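Long-range contact in C3-degrading proteinase (CppA protein) (Streptococcus pneumoniae, PDB 3E0R), which probably degrades complement component C3, which would let the bacterium evade complement: residues Phe166-Glu171 against Lys214-Thr218. Numbering follows the deposited sequence.
Sequences FLESSE and KFEST
Residues Phe166-Glu171 start in a loop with Phe166 near helical phi/psi (-63/-22) and pass through an extended pair, Leu167 and Glu168, into a short, weakly bonded helix beginning near Ser169. Lys214-Thr218 leaves a helix at Phe215 and folds into a type I beta turn from Phe215 to Thr218. The backbones stay apart, nearest at the CA atoms of Phe166 and Lys214, 7.8 Å, so side chains bridge the gap.

Lys214, with chi1 to chi3 all t and chi4 p, carries NZ to Phe166 O in a very short hydrogen bond of 2.3 Å and to Glu171 OE2 in a 3.1 Å salt bridge. Glu171 OE1 also accepts Glu168 N at 2.8 Å. Beside this polar junction, Phe166 (chi1 m) points toward the turn: Phe215 CE1 lies over one face, 3.7 Å from Phe166 CG, with centroids 4.9 Å apart and planes oblique at 47°, while Ser217 OG meets the edge, 3.5 Å from Phe166 CZ. Phe215 and Leu167 both pack on Leu239 of strand 238-243.

A lysine tying a backbone carbonyl to a carboxylate beside an aromatic pair thus joins the connection between strands 151-159 and 176-180 to the helix-to-strand turn of a probable beta-alpha-beta-beta-beta module of the glyoxalase clan.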
ATOM      1  N   PHE A 166       4.210 -16.927   3.752  1.00 32.88           N
ATOM      2  CA  PHE A 166       4.100 -17.123   5.177  1.00 33.52           C
ATOM      3  C   PHE A 166       2.803 -16.528   5.728  1.00 33.98           C
ATOM      4  O   PHE A 166       2.360 -16.932   6.807  1.00 33.81           O
ATOM      5  CB  PHE A 166       5.312 -16.501   5.914  1.00 32.72           C
ATOM      6  CG  PHE A 166       6.512 -17.395   5.968  1.00 31.77           C
ATOM      7  CD1 PHE A 166       6.513 -18.532   6.761  1.00 31.89           C
ATOM      8  CD2 PHE A 166       7.644 -17.105   5.238  1.00 31.39           C
ATOM      9  CE1 PHE A 166       7.633 -19.365   6.819  1.00 32.20           C
ATOM     10  CE2 PHE A 166       8.752 -17.928   5.288  1.00 31.04           C
ATOM     11  CZ  PHE A 166       8.748 -19.055   6.085  1.00 32.04           C
ATOM     12  N   LEU A 167       2.219 -15.572   4.998  1.00 34.91           N
ATOM     13  CA  LEU A 167       0.956 -14.948   5.379  1.00 35.72           C
ATOM     14  C   LEU A 167      -0.267 -15.875   5.151  1.00 36.50           C
ATOM     15  O   LEU A 167      -0.532 -16.364   4.030  1.00 36.18           O
ATOM     16  CB  LEU A 167       0.824 -13.613   4.653  1.00 35.64           C
ATOM     17  CG  LEU A 167       1.965 -12.622   4.974  1.00 36.84           C
ATOM     18  CD1 LEU A 167       1.700 -11.222   4.315  1.00 35.62           C
ATOM     19  CD2 LEU A 167       2.256 -12.507   6.529  1.00 31.72           C
ATOM     20  N   GLU A 168      -0.976 -16.163   6.239  1.00 37.70           N
ATOM     21  CA  GLU A 168      -2.174 -17.002   6.167  1.00 38.82           C
ATOM     22  C   GLU A 168      -3.377 -16.126   5.873  1.00 39.68           C
ATOM     23  O   GLU A 168      -3.462 -15.005   6.374  1.00 40.03           O
ATOM     24  CB  GLU A 168      -2.413 -17.785   7.469  1.00 39.13           C
ATOM     25  CG  GLU A 168      -1.306 -18.764   7.883  1.00 39.90           C
ATOM     26  CD  GLU A 168      -0.876 -19.680   6.744  1.00 42.30           C
ATOM     27  OE1 GLU A 168      -1.694 -19.909   5.819  1.00 45.24           O
ATOM     28  OE2 GLU A 168       0.283 -20.156   6.756  1.00 42.86           O
ATOM     29  N   SER A 169      -4.291 -16.635   5.049  1.00 40.54           N
ATOM     30  CA  SER A 169      -5.621 -16.015   4.828  1.00 41.30           C
ATOM     31  C   SER A 169      -6.384 -15.755   6.143  1.00 41.66           C
ATOM     32  O   SER A 169      -7.193 -14.812   6.241  1.00 41.50           O
ATOM     33  CB  SER A 169      -6.485 -16.925   3.925  1.00 41.78           C
ATOM     34  OG  SER A 169      -5.947 -16.995   2.608  1.00 42.95           O
ATOM     35  N   SER A 170      -6.137 -16.626   7.128  1.00 42.06           N
ATOM     36  CA  SER A 170      -6.700 -16.494   8.475  1.00 42.05           C
ATOM     37  C   SER A 170      -6.324 -15.130   9.048  1.00 42.35           C
ATOM     38  O   SER A 170      -7.196 -14.392   9.525  1.00 42.60           O
ATOM     39  CB  SER A 170      -6.163 -17.603   9.402  1.00 42.06           C
ATOM     40  OG  SER A 170      -5.650 -18.702   8.667  1.00 41.12           O
ATOM     41  N   GLU A 171      -5.023 -14.814   8.962  1.00 42.10           N
ATOM     42  CA  GLU A 171      -4.430 -13.620   9.560  1.00 41.73           C
ATOM     43  C   GLU A 171      -4.746 -12.414   8.691  1.00 41.68           C
ATOM     44  O   GLU A 171      -5.401 -11.466   9.138  1.00 42.42           O
ATOM     45  CB  GLU A 171      -2.896 -13.742   9.643  1.00 41.98           C
ATOM     46  CG  GLU A 171      -2.298 -15.081  10.165  1.00 42.75           C
ATOM     47  CD  GLU A 171      -0.856 -15.364   9.627  1.00 42.01           C
ATOM     48  OE1 GLU A 171      -0.448 -14.765   8.608  1.00 39.25           O
ATOM     49  OE2 GLU A 171      -0.145 -16.210  10.219  1.00 42.64           O
ATOM     50  N   LYS A 214       7.193 -19.741  13.548  1.00 23.10           N
ATOM     51  CA  LYS A 214       6.715 -19.469  12.162  1.00 23.01           C
ATOM     52  C   LYS A 214       7.824 -19.347  11.090  1.00 22.38           C
ATOM     53  O   LYS A 214       7.787 -20.024  10.062  1.00 23.13           O
ATOM     54  CB  LYS A 214       5.851 -18.201  12.175  1.00 23.20           C
ATOM     55  CG  LYS A 214       5.006 -17.981  10.904  1.00 23.13           C
ATOM     56  CD  LYS A 214       3.982 -16.855  11.144  1.00 24.41           C
ATOM     57  CE  LYS A 214       3.480 -16.244   9.847  1.00 26.90           C
ATOM     58  NZ  LYS A 214       2.621 -17.231   9.114  1.00 29.22           N
ATOM     59  N   PHE A 215       8.821 -18.525  11.378  1.00 22.70           N
ATOM     60  CA  PHE A 215       9.932 -18.192  10.462  1.00 23.64           C
ATOM     61  C   PHE A 215      11.220 -18.960  10.695  1.00 24.10           C
ATOM     62  O   PHE A 215      12.248 -18.591  10.168  1.00 23.93           O
ATOM     63  CB  PHE A 215      10.242 -16.695  10.584  1.00 23.14           C
ATOM     64  CG  PHE A 215       9.130 -15.858  10.158  1.00 21.91           C
ATOM     65  CD1 PHE A 215       8.913 -15.648   8.805  1.00 19.39           C
ATOM     66  CD2 PHE A 215       8.236 -15.356  11.091  1.00 19.81           C
ATOM     67  CE1 PHE A 215       7.855 -14.891   8.391  1.00 21.19           C
ATOM     68  CE2 PHE A 215       7.185 -14.595  10.702  1.00 20.81           C
ATOM     69  CZ  PHE A 215       6.972 -14.356   9.340  1.00 22.26           C
ATOM     70  N   GLU A 216      11.127 -20.030  11.473  1.00 25.77           N
ATOM     71  CA  GLU A 216      12.218 -20.938  11.791  1.00 27.71           C
ATOM     72  C   GLU A 216      13.015 -21.382  10.547  1.00 27.82           C
ATOM     73  O   GLU A 216      14.232 -21.569  10.615  1.00 27.82           O
ATOM     74  CB  GLU A 216      11.607 -22.169  12.486  1.00 27.87           C
ATOM     75  CG  GLU A 216      12.448 -22.885  13.544  1.00 30.49           C
ATOM     76  CD  GLU A 216      11.702 -24.117  14.146  1.00 32.23           C
ATOM     77  OE1 GLU A 216      10.594 -24.480  13.634  1.00 37.61           O
ATOM     78  OE2 GLU A 216      12.215 -24.711  15.132  1.00 36.56           O
ATOM     79  N   SER A 217      12.326 -21.563   9.427  1.00 28.79           N
ATOM     80  CA  SER A 217      12.966 -22.008   8.171  1.00 29.79           C
ATOM     81  C   SER A 217      13.709 -20.889   7.405  1.00 30.35           C
ATOM     82  O   SER A 217      13.998 -21.040   6.198  1.00 30.41           O
ATOM     83  CB  SER A 217      11.904 -22.615   7.218  1.00 30.37           C
ATOM     84  OG  SER A 217      11.076 -21.604   6.632  1.00 30.48           O
ATOM     85  N   THR A 218      14.034 -19.794   8.097  1.00 30.68           N
ATOM     86  CA  THR A 218      14.384 -18.538   7.423  1.00 30.39           C
ATOM     87  C   THR A 218      15.199 -17.538   8.312  1.00 30.19           C
ATOM     88  O   THR A 218      15.379 -17.726   9.520  1.00 29.81           O
ATOM     89  CB  THR A 218      13.071 -17.891   6.853  1.00 30.62           C
ATOM     90  OG1 THR A 218      13.372 -17.014   5.754  1.00 33.00           O
ATOM     91  CG2 THR A 218      12.312 -17.117   7.930  1.00 30.01           C
TER